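Local coordinates for protein uroporphyrinogen-III synthetase (Pseudomonas syringae pv. tomato, PDB 3RE1) that probably catalyses the cyclisation of the linear tetrapyrrole hydroxymethylbilane to the macrocycle uroporphyrinogen III, with release of water, in porphyrin biosynthesis, at residues 16-21 with 195-200; 39-44 with 190-195; 142-147 with 163-168. All coordinates share one frame; numbering follows the deposited sequence.

Overall arrangement
The chain begins with strand 16-19, the second strand across a five-stranded parallel sheet, and soon adds the edge strand 39-42. It then leaves to build a second, mixed sheet before returning through helix 186-191 to strand 196-198. Contact 1 closes this whole excursion by pairing 16-21 with 195-200. Contact 2 lies inside that loop, setting edge strand 39-42 against the end of the returning helix; the two contacts share Asn195, and their centres are about 8 Å apart. Contact 3 is nested in both: a short local crossover in the mixed sheet, its centre about 36 Å from that of contact 1. Contacts 1 and 2 therefore join distant parts of the sequence, contact 3 near neighbours.

Contact 1: residues 16-21 with 195-200; sequences RLLLTR and NGLVVS
Leu18 and Leu197 pair at the heart of a five-stranded parallel sheet, where strand 16-19 lies beside strand 196-198. Leu18 N donates to Gly196 O (2.9 Å), and Val198 N returns a weak bond to Leu18 O, the alternation expected of parallel strands. On one face the leucine tips meet, Leu18 CD1 lying 3.8 Å from Leu197 CD2. On the other, Leu17 CD2 rests 3.7 Å from CA of Gly196, where the lack of a side chain lets the leucine branch lie over the backbone, and Leu19 runs alongside Val198. Branched aliphatic residues suit this buried sheet.

Polar side chains take over at both ends. Arg16 N gives a nearly straight bond (167°) to Asn195 OD1 at 2.7 Å, in the plane of the amide carbonyl. Thr20 has OG1 between its backbone N and carbonyl carbon (chi1 65°), from where it reaches a lone pair of Val198 O at 2.8 Å. Water 2 bridges Thr20 OG1 and Ser200 N, while water 1 accepts from Thr20 N and Arg21 NE. Ser200 CB sits 3.6 Å above the centre of the Arg21 guanidinium, whose NH1 is held by Ala249 O. As the strands spread past Val198, the direct backbone bond from Thr20 N to Val198 O is only weak, and the Thr20 hydroxyl and two waters supplement it.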
loop_
_atom_site.group_PDB
_atom_site.type_symbol
_atom_site.label_atom_id
_atom_site.label_comp_id
_atom_site.label_asym_id
_atom_site.label_seq_id
_atom_site.Cartn_x
_atom_site.Cartn_y
_atom_site.Cartn_z
ATOM N N ARG A 16 -4.405 21.553 -7.651
ATOM C CA ARG A 16 -2.973 21.460 -7.861
ATOM C C ARG A 16 -2.528 20.523 -6.773
ATOM O O ARG A 16 -2.063 20.963 -5.732
ATOM C CB ARG A 16 -2.304 22.835 -7.677
ATOM C CG ARG A 16 -2.391 23.826 -8.873
ATOM C CD ARG A 16 -1.081 23.787 -9.670
ATOM N NE ARG A 16 -0.271 25.003 -9.573
ATOM C CZ ARG A 16 0.823 25.231 -10.313
ATOM N NH1 ARG A 16 1.240 24.343 -11.205
ATOM N NH2 ARG A 16 1.511 26.355 -10.166
ATOM N N LEU A 17 -2.685 19.231 -7.017
ATOM C CA LEU A 17 -2.436 18.222 -6.007
ATOM C C LEU A 17 -0.981 17.961 -5.708
ATOM O O LEU A 17 -0.123 18.176 -6.546
ATOM C CB LEU A 17 -3.113 16.934 -6.437
ATOM C CG LEU A 17 -4.615 17.141 -6.576
ATOM C CD1 LEU A 17 -5.218 15.853 -7.049
ATOM C CD2 LEU A 17 -5.234 17.567 -5.232
ATOM N N LEU A 18 -0.719 17.509 -4.491
ATOM C CA LEU A 18 0.607 17.089 -4.080
ATOM C C LEU A 18 0.476 15.577 -3.984
ATOM O O LEU A 18 -0.554 15.090 -3.531
ATOM C CB LEU A 18 0.936 17.634 -2.691
ATOM C CG LEU A 18 2.417 17.765 -2.290
ATOM C CD1 LEU A 18 2.574 17.530 -0.796
ATOM C CD2 LEU A 18 3.264 16.786 -3.002
ATOM N N LEU A 19 1.491 14.845 -4.443
ATOM C CA LEU A 19 1.475 13.388 -4.459
ATOM C C LEU A 19 2.647 12.980 -3.646
ATOM O O LEU A 19 3.735 13.534 -3.803
ATOM C CB LEU A 19 1.606 12.836 -5.863
ATOM C CG LEU A 19 0.562 13.294 -6.888
ATOM C CD1 LEU A 19 0.824 12.628 -8.253
ATOM C CD2 LEU A 19 -0.793 12.958 -6.425
ATOM N N THR A 20 2.415 12.016 -2.752
ATOM C CA THR A 20 3.450 11.569 -1.827
ATOM C C THR A 20 3.947 10.121 -1.946
ATOM O O THR A 20 4.908 9.729 -1.265
ATOM C CB THR A 20 3.005 11.798 -0.395
ATOM O OG1 THR A 20 1.877 10.960 -0.127
ATOM C CG2 THR A 20 2.638 13.290 -0.182
ATOM N N ARG A 21 3.334 9.338 -2.828
ATOM C CA ARG A 21 3.761 7.955 -2.997
ATOM C C ARG A 21 5.136 7.790 -3.699
ATOM O O ARG A 21 5.792 8.773 -4.043
ATOM C CB ARG A 21 2.651 7.198 -3.719
ATOM C CG ARG A 21 2.550 7.452 -5.180
ATOM C CD ARG A 21 1.236 6.917 -5.650
ATOM N NE ARG A 21 0.190 7.754 -5.103
ATOM C CZ ARG A 21 -1.087 7.408 -4.986
ATOM N NH1 ARG A 21 -1.502 6.221 -5.384
ATOM N NH2 ARG A 21 -1.943 8.270 -4.457
ATOM N N ASN A 195 -3.051 23.113 -3.676
ATOM C CA ASN A 195 -4.191 23.303 -2.778
ATOM C C ASN A 195 -4.853 21.949 -2.418
ATOM O O ASN A 195 -6.030 21.881 -2.097
ATOM C CB ASN A 195 -5.213 24.233 -3.440
ATOM C CG ASN A 195 -5.696 23.679 -4.772
ATOM O OD1 ASN A 195 -5.020 22.841 -5.393
ATOM N ND2 ASN A 195 -6.865 24.121 -5.208
ATOM N N GLY A 196 -4.092 20.875 -2.483
ATOM C CA GLY A 196 -4.624 19.571 -2.145
ATOM C C GLY A 196 -3.487 18.611 -1.836
ATOM O O GLY A 196 -2.397 18.693 -2.429
ATOM N N LEU A 197 -3.734 17.693 -0.909
ATOM C CA LEU A 197 -2.700 16.755 -0.495
ATOM C C LEU A 197 -3.204 15.342 -0.622
ATOM O O LEU A 197 -4.326 15.041 -0.216
ATOM C CB LEU A 197 -2.278 17.034 0.956
ATOM C CG LEU A 197 -1.929 18.495 1.280
ATOM C CD1 LEU A 197 -1.832 18.716 2.808
ATOM C CD2 LEU A 197 -0.632 18.901 0.593
ATOM N N VAL A 198 -2.360 14.480 -1.182
ATOM C CA VAL A 198 -2.681 13.065 -1.359
ATOM C C VAL A 198 -1.636 12.156 -0.749
ATOM O O VAL A 198 -0.445 12.396 -0.903
ATOM C CB VAL A 198 -2.795 12.684 -2.824
ATOM C CG1 VAL A 198 -3.191 11.200 -2.947
ATOM C CG2 VAL A 198 -3.840 13.567 -3.514
ATOM N N VAL A 199 -2.110 11.127 -0.039
ATOM C CA VAL A 199 -1.290 10.110 0.557
ATOM C C VAL A 199 -1.874 8.769 0.115
ATOM O O VAL A 199 -3.073 8.666 -0.137
ATOM C CB VAL A 199 -1.321 10.172 2.084
ATOM C CG1 VAL A 199 -0.565 11.356 2.550
ATOM C CG2 VAL A 199 -2.732 10.191 2.573
ATOM N N SER A 200 -1.030 7.746 0.012
ATOM C CA SER A 200 -1.498 6.465 -0.473
ATOM C C SER A 200 -1.500 5.360 0.586
ATOM O O SER A 200 -2.060 4.290 0.348
ATOM C CB SER A 200 -0.663 6.038 -1.662
ATOM O OG SER A 200 0.662 5.742 -1.255
HETATM O O HOH W 1 0.355 10.086 -3.204
HETATM O O HOH W 2 1.455 8.326 0.560
#

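Contact 2: residues 39-44 with 190-195; sequences FSSSLP and EVERLN
Phe39 and Ser41, on the edge strand 39-42, face Glu192 and Leu194 at the C-terminal end of helix 186-191. The patch is small, burying 174 Å², and the two backbones stand well apart, so side chains do all the touching.

The enclosed part is mostly apolar, apart from the Ser41 hydroxyl, which is hydrogen-bonded to NE of Arg188. Leu194 brings CD1 to the edge of the Phe39 ring, 4.0 Å from CE2, the two side chains crossing at about a right angle, and its other branch, CD2, lies 4.4 Å from Ser41 CB. Ser41 also packs its CB and OG against the methylene CG of Glu192, each at 4.1 Å. A small serine lets Glu192 CG and Leu194 CD2 approach it side by side.

The more open side belongs to the partly exposed Glu192 carboxylate and the adjoining tip of the Phe39 ring. With CG anti to its backbone N (chi1 174°), Phe39 presents its ring tip to the carboxylate: CZ is 3.3 Å from Glu192 OE1, which lies near the ring plane. The ring and carboxylate planes are 34° apart. An oxygen at the slightly positive C-H rim is electrostatically reasonable, and Phe39 also makes a cation-pi contact with Arg16, so a ring at this place can serve partners of both charges.

Glu192 and Leu194 flank Arg193, an exposed residue whose positive phi (67°) belongs to the Schellman motif ending the helix; Arg193 N bonds Glu190 O at 2.9 Å. This turn directs the chain from helix 186-191 toward strand 196-198. Leu194 packs back on Val189 of the helix, while Leu43 touches Arg188, so the helix end lies against the side of the sheet that carries Ser41 and Leu43.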
loop_
_atom_site.group_PDB
_atom_site.type_symbol
_atom_site.label_atom_id
_atom_site.label_comp_id
_atom_site.label_asym_id
_atom_site.label_seq_id
_atom_site.Cartn_x
_atom_site.Cartn_y
_atom_site.Cartn_z
ATOM N N PHE A 39 -3.083 19.449 -12.623
ATOM C CA PHE A 39 -1.646 19.545 -12.347
ATOM C C PHE A 39 -1.325 18.806 -11.065
ATOM O O PHE A 39 -2.203 18.559 -10.255
ATOM C CB PHE A 39 -1.229 21.018 -12.220
ATOM C CG PHE A 39 0.204 21.213 -11.795
ATOM C CD1 PHE A 39 1.242 21.119 -12.721
ATOM C CD2 PHE A 39 0.516 21.486 -10.464
ATOM C CE1 PHE A 39 2.578 21.312 -12.326
ATOM C CE2 PHE A 39 1.836 21.677 -10.049
ATOM C CZ PHE A 39 2.872 21.592 -10.984
ATOM N N SER A 40 -0.064 18.463 -10.874
ATOM C CA SER A 40 0.367 17.838 -9.641
ATOM C C SER A 40 1.872 17.938 -9.546
ATOM O O SER A 40 2.551 18.106 -10.540
ATOM C CB SER A 40 -0.058 16.364 -9.609
ATOM O OG SER A 40 0.690 15.597 -10.535
ATOM N N SER A 41 2.400 17.847 -8.346
ATOM C CA SER A 41 3.830 17.807 -8.161
ATOM C C SER A 41 4.126 16.641 -7.228
ATOM O O SER A 41 3.444 16.439 -6.221
ATOM C CB SER A 41 4.318 19.093 -7.538
ATOM O OG SER A 41 5.676 18.947 -7.138
ATOM N N SER A 42 5.153 15.875 -7.556
ATOM C CA SER A 42 5.441 14.724 -6.764
ATOM C C SER A 42 6.606 14.919 -5.836
ATOM O O SER A 42 7.682 15.321 -6.244
ATOM C CB SER A 42 5.661 13.525 -7.671
ATOM O OG SER A 42 4.458 13.241 -8.377
ATOM N N LEU A 43 6.352 14.635 -4.566
ATOM C CA LEU A 43 7.364 14.610 -3.518
ATOM C C LEU A 43 7.267 13.225 -2.823
ATOM O O LEU A 43 6.517 13.065 -1.856
ATOM C CB LEU A 43 7.106 15.730 -2.509
ATOM C CG LEU A 43 7.956 15.670 -1.238
ATOM C CD1 LEU A 43 9.391 16.011 -1.570
ATOM C CD2 LEU A 43 7.437 16.628 -0.217
ATOM N N PRO A 44 8.029 12.220 -3.313
ATOM C CA PRO A 44 7.977 10.848 -2.812
ATOM C C PRO A 44 8.323 10.724 -1.330
ATOM O O PRO A 44 9.365 11.198 -0.889
ATOM C CB PRO A 44 8.983 10.118 -3.697
ATOM C CG PRO A 44 10.014 11.166 -3.988
ATOM C CD PRO A 44 9.150 12.389 -4.256
ATOM N N GLU A 190 3.978 25.773 -1.526
ATOM C CA GLU A 190 3.882 27.215 -1.804
ATOM C C GLU A 190 4.253 27.595 -3.225
ATOM O O GLU A 190 3.411 28.062 -3.982
ATOM C CB GLU A 190 4.743 28.017 -0.807
ATOM C CG GLU A 190 4.192 27.990 0.611
ATOM C CD GLU A 190 2.692 28.266 0.624
ATOM O OE1 GLU A 190 2.301 29.442 0.432
ATOM O OE2 GLU A 190 1.906 27.311 0.815
ATOM N N VAL A 191 5.515 27.376 -3.581
ATOM C CA VAL A 191 6.024 27.619 -4.934
ATOM C C VAL A 191 5.222 26.906 -6.025
ATOM O O VAL A 191 5.117 27.423 -7.145
ATOM C CB VAL A 191 7.505 27.177 -5.063
ATOM C CG1 VAL A 191 8.025 27.421 -6.474
ATOM C CG2 VAL A 191 8.365 27.904 -4.030
ATOM N N GLU A 192 4.680 25.727 -5.728
ATOM C CA GLU A 192 3.895 25.006 -6.730
ATOM C C GLU A 192 2.405 25.335 -6.649
ATOM O O GLU A 192 1.618 24.916 -7.508
ATOM C CB GLU A 192 4.095 23.503 -6.624
ATOM C CG GLU A 192 5.439 23.050 -7.064
ATOM C CD GLU A 192 5.821 23.628 -8.422
ATOM O OE1 GLU A 192 5.055 23.459 -9.397
ATOM O OE2 GLU A 192 6.894 24.253 -8.523
ATOM N N ARG A 193 2.026 26.075 -5.613
ATOM C CA ARG A 193 0.653 26.552 -5.461
ATOM C C ARG A 193 -0.326 25.437 -5.203
ATOM O O ARG A 193 -1.467 25.524 -5.634
ATOM C CB ARG A 193 0.226 27.265 -6.743
ATOM C CG ARG A 193 -0.457 28.597 -6.572
ATOM C CD ARG A 193 0.375 29.731 -7.143
ATOM N NE ARG A 193 0.976 29.385 -8.423
ATOM C CZ ARG A 193 0.289 29.209 -9.543
ATOM N NH1 ARG A 193 -1.038 29.337 -9.548
ATOM N NH2 ARG A 193 0.939 28.913 -10.657
ATOM N N LEU A 194 0.116 24.380 -4.523
ATOM C CA LEU A 194 -0.732 23.200 -4.320
ATOM C C LEU A 194 -1.833 23.501 -3.333
ATOM O O LEU A 194 -1.582 24.061 -2.271
ATOM C CB LEU A 194 0.082 22.004 -3.820
ATOM C CG LEU A 194 1.061 21.247 -4.734
ATOM C CD1 LEU A 194 0.709 21.414 -6.184
ATOM C CD2 LEU A 194 2.504 21.646 -4.495
ATOM N N ASN A 195 -3.051 23.113 -3.676
ATOM C CA ASN A 195 -4.191 23.303 -2.778
ATOM C C ASN A 195 -4.853 21.949 -2.418
ATOM O O ASN A 195 -6.030 21.881 -2.097
ATOM C CB ASN A 195 -5.213 24.233 -3.440
ATOM C CG ASN A 195 -5.696 23.679 -4.772
ATOM O OD1 ASN A 195 -5.020 22.841 -5.393
ATOM N ND2 ASN A 195 -6.865 24.121 -5.208
#

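Contact 3: residues 142-147 with 163-168; sequences SRVLIM and RGVGVD
Arg143 starts with CG anti to its carbonyl carbon (chi1 -46°), then bends at chi2 and again at chi3 (-65°), folding the chain across Gly166 to meet Asp168. Its CD passes 3.6 Å from Gly166 CA, a crossing that the absence of a side chain allows. NH2 then forms a salt bridge with the syn side of Asp168 OD2 at 2.9 Å, tilted out of the carboxylate plane, with the two flat groups 58° apart. Tyr67 OH adds a weak bond to the same oxygen.

Beneath this charged rim the backbones are laced in parallel register: Val144 N to Gly166 O (2.8 Å), Asp168 N to Val144 O, and Ile146 N to Asp168 O (2.9 Å). On the opposite face beta-branched side chains pack closely. Val144 CG2 is 3.4 Å from Val167 CG2, Ile146 CD1 lies against Val167 CG1, and Leu160 of helix 155-162 covers both valines.

That helix ends in a Schellman motif with Gly164 at positive phi, after which the chain enters strand 166-176 beside strand 143-148: a classic beta-alpha-beta crossover, with its apolar face under the helix.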
loop_
_atom_site.group_PDB
_atom_site.type_symbol
_atom_site.label_atom_id
_atom_site.label_comp_id
_atom_site.label_asym_id
_atom_site.label_seq_id
_atom_site.Cartn_x
_atom_site.Cartn_y
_atom_site.Cartn_z
ATOM N N SER A 142 -3.671 -26.569 10.319
ATOM C CA SER A 142 -3.200 -25.927 9.112
ATOM C C SER A 142 -2.712 -24.472 9.387
ATOM O O SER A 142 -3.229 -23.774 10.288
ATOM C CB SER A 142 -4.298 -25.987 8.033
ATOM O OG SER A 142 -5.371 -25.112 8.305
ATOM N N ARG A 143 -1.668 -24.060 8.669
ATOM C CA ARG A 143 -1.067 -22.754 8.844
ATOM C C ARG A 143 -1.033 -21.998 7.516
ATOM O O ARG A 143 -1.129 -22.582 6.463
ATOM C CB ARG A 143 0.352 -22.871 9.412
ATOM C CG ARG A 143 0.490 -23.815 10.573
ATOM C CD ARG A 143 0.539 -23.126 11.926
ATOM N NE ARG A 143 1.729 -22.288 12.095
ATOM C CZ ARG A 143 2.002 -21.590 13.192
ATOM N NH1 ARG A 143 1.194 -21.618 14.250
ATOM N NH2 ARG A 143 3.090 -20.857 13.231
ATOM N N VAL A 144 -0.910 -20.684 7.574
ATOM C CA VAL A 144 -0.823 -19.904 6.352
ATOM C C VAL A 144 0.388 -19.002 6.416
ATOM O O VAL A 144 0.771 -18.556 7.490
ATOM C CB VAL A 144 -2.053 -19.043 6.122
ATOM C CG1 VAL A 144 -3.288 -19.900 6.094
ATOM C CG2 VAL A 144 -2.153 -17.992 7.222
ATOM N N LEU A 145 1.017 -18.771 5.272
ATOM C CA LEU A 145 2.216 -17.937 5.244
ATOM C C LEU A 145 1.837 -16.669 4.558
ATOM O O LEU A 145 1.179 -16.706 3.514
ATOM C CB LEU A 145 3.357 -18.603 4.459
ATOM C CG LEU A 145 4.656 -17.793 4.387
ATOM C CD1 LEU A 145 5.230 -17.559 5.769
ATOM C CD2 LEU A 145 5.636 -18.552 3.634
ATOM N N ILE A 146 2.216 -15.545 5.146
ATOM C CA ILE A 146 1.837 -14.242 4.579
ATOM C C ILE A 146 3.113 -13.534 4.190
ATOM O O ILE A 146 4.024 -13.314 5.032
ATOM C CB ILE A 146 1.023 -13.363 5.603
ATOM C CG1 ILE A 146 -0.349 -13.989 5.826
ATOM C CG2 ILE A 146 0.880 -11.935 5.112
ATOM C CD1 ILE A 146 -1.165 -13.397 6.979
ATOM N N MET A 147 3.210 -13.209 2.909
ATOM C CA MET A 147 4.397 -12.508 2.415
ATOM C C MET A 147 4.055 -11.029 2.298
ATOM O O MET A 147 3.063 -10.640 1.656
ATOM C CB MET A 147 4.831 -13.113 1.093
ATOM C CG MET A 147 5.408 -14.522 1.271
ATOM S SD MET A 147 5.987 -15.258 -0.229
ATOM C CE MET A 147 5.835 -16.967 0.194
ATOM N N ARG A 163 -9.719 -17.884 14.217
ATOM C CA ARG A 163 -10.477 -19.069 13.798
ATOM C C ARG A 163 -9.616 -20.337 13.869
ATOM O O ARG A 163 -9.985 -21.379 13.330
ATOM C CB ARG A 163 -11.109 -18.873 12.403
ATOM C CG ARG A 163 -10.158 -18.480 11.335
ATOM C CD ARG A 163 -10.921 -17.819 10.187
ATOM N NE ARG A 163 -11.530 -18.792 9.268
ATOM C CZ ARG A 163 -12.408 -18.491 8.305
ATOM N NH1 ARG A 163 -12.812 -17.233 8.106
ATOM N NH2 ARG A 163 -12.886 -19.462 7.536
ATOM N N GLY A 164 -8.464 -20.222 14.534
ATOM C CA GLY A 164 -7.625 -21.379 14.804
ATOM C C GLY A 164 -6.641 -21.733 13.717
ATOM O O GLY A 164 -6.186 -22.865 13.630
ATOM N N VAL A 165 -6.306 -20.755 12.901
ATOM C CA VAL A 165 -5.353 -20.974 11.838
ATOM C C VAL A 165 -4.045 -20.244 12.172
ATOM O O VAL A 165 -4.030 -19.044 12.440
ATOM C CB VAL A 165 -5.906 -20.462 10.508
ATOM C CG1 VAL A 165 -4.871 -20.567 9.423
ATOM C CG2 VAL A 165 -7.115 -21.248 10.136
ATOM N N GLY A 166 -2.951 -20.990 12.174
ATOM C CA GLY A 166 -1.672 -20.397 12.456
ATOM C C GLY A 166 -1.242 -19.538 11.280
ATOM O O GLY A 166 -1.552 -19.837 10.114
ATOM N N VAL A 167 -0.529 -18.464 11.591
ATOM C CA VAL A 167 -0.071 -17.528 10.589
ATOM C C VAL A 167 1.360 -17.083 10.905
ATOM O O VAL A 167 1.674 -16.683 12.049
ATOM C CB VAL A 167 -0.940 -16.307 10.574
ATOM C CG1 VAL A 167 -0.435 -15.324 9.506
ATOM C CG2 VAL A 167 -2.413 -16.679 10.365
ATOM N N ASP A 168 2.222 -17.157 9.889
ATOM C CA ASP A 168 3.607 -16.690 9.988
ATOM C C ASP A 168 3.876 -15.658 8.895
ATOM O O ASP A 168 3.171 -15.606 7.869
ATOM C CB ASP A 168 4.571 -17.861 9.830
ATOM C CG ASP A 168 4.591 -18.766 11.047
ATOM O OD1 ASP A 168 4.712 -18.224 12.164
ATOM O OD2 ASP A 168 4.495 -20.005 10.901
#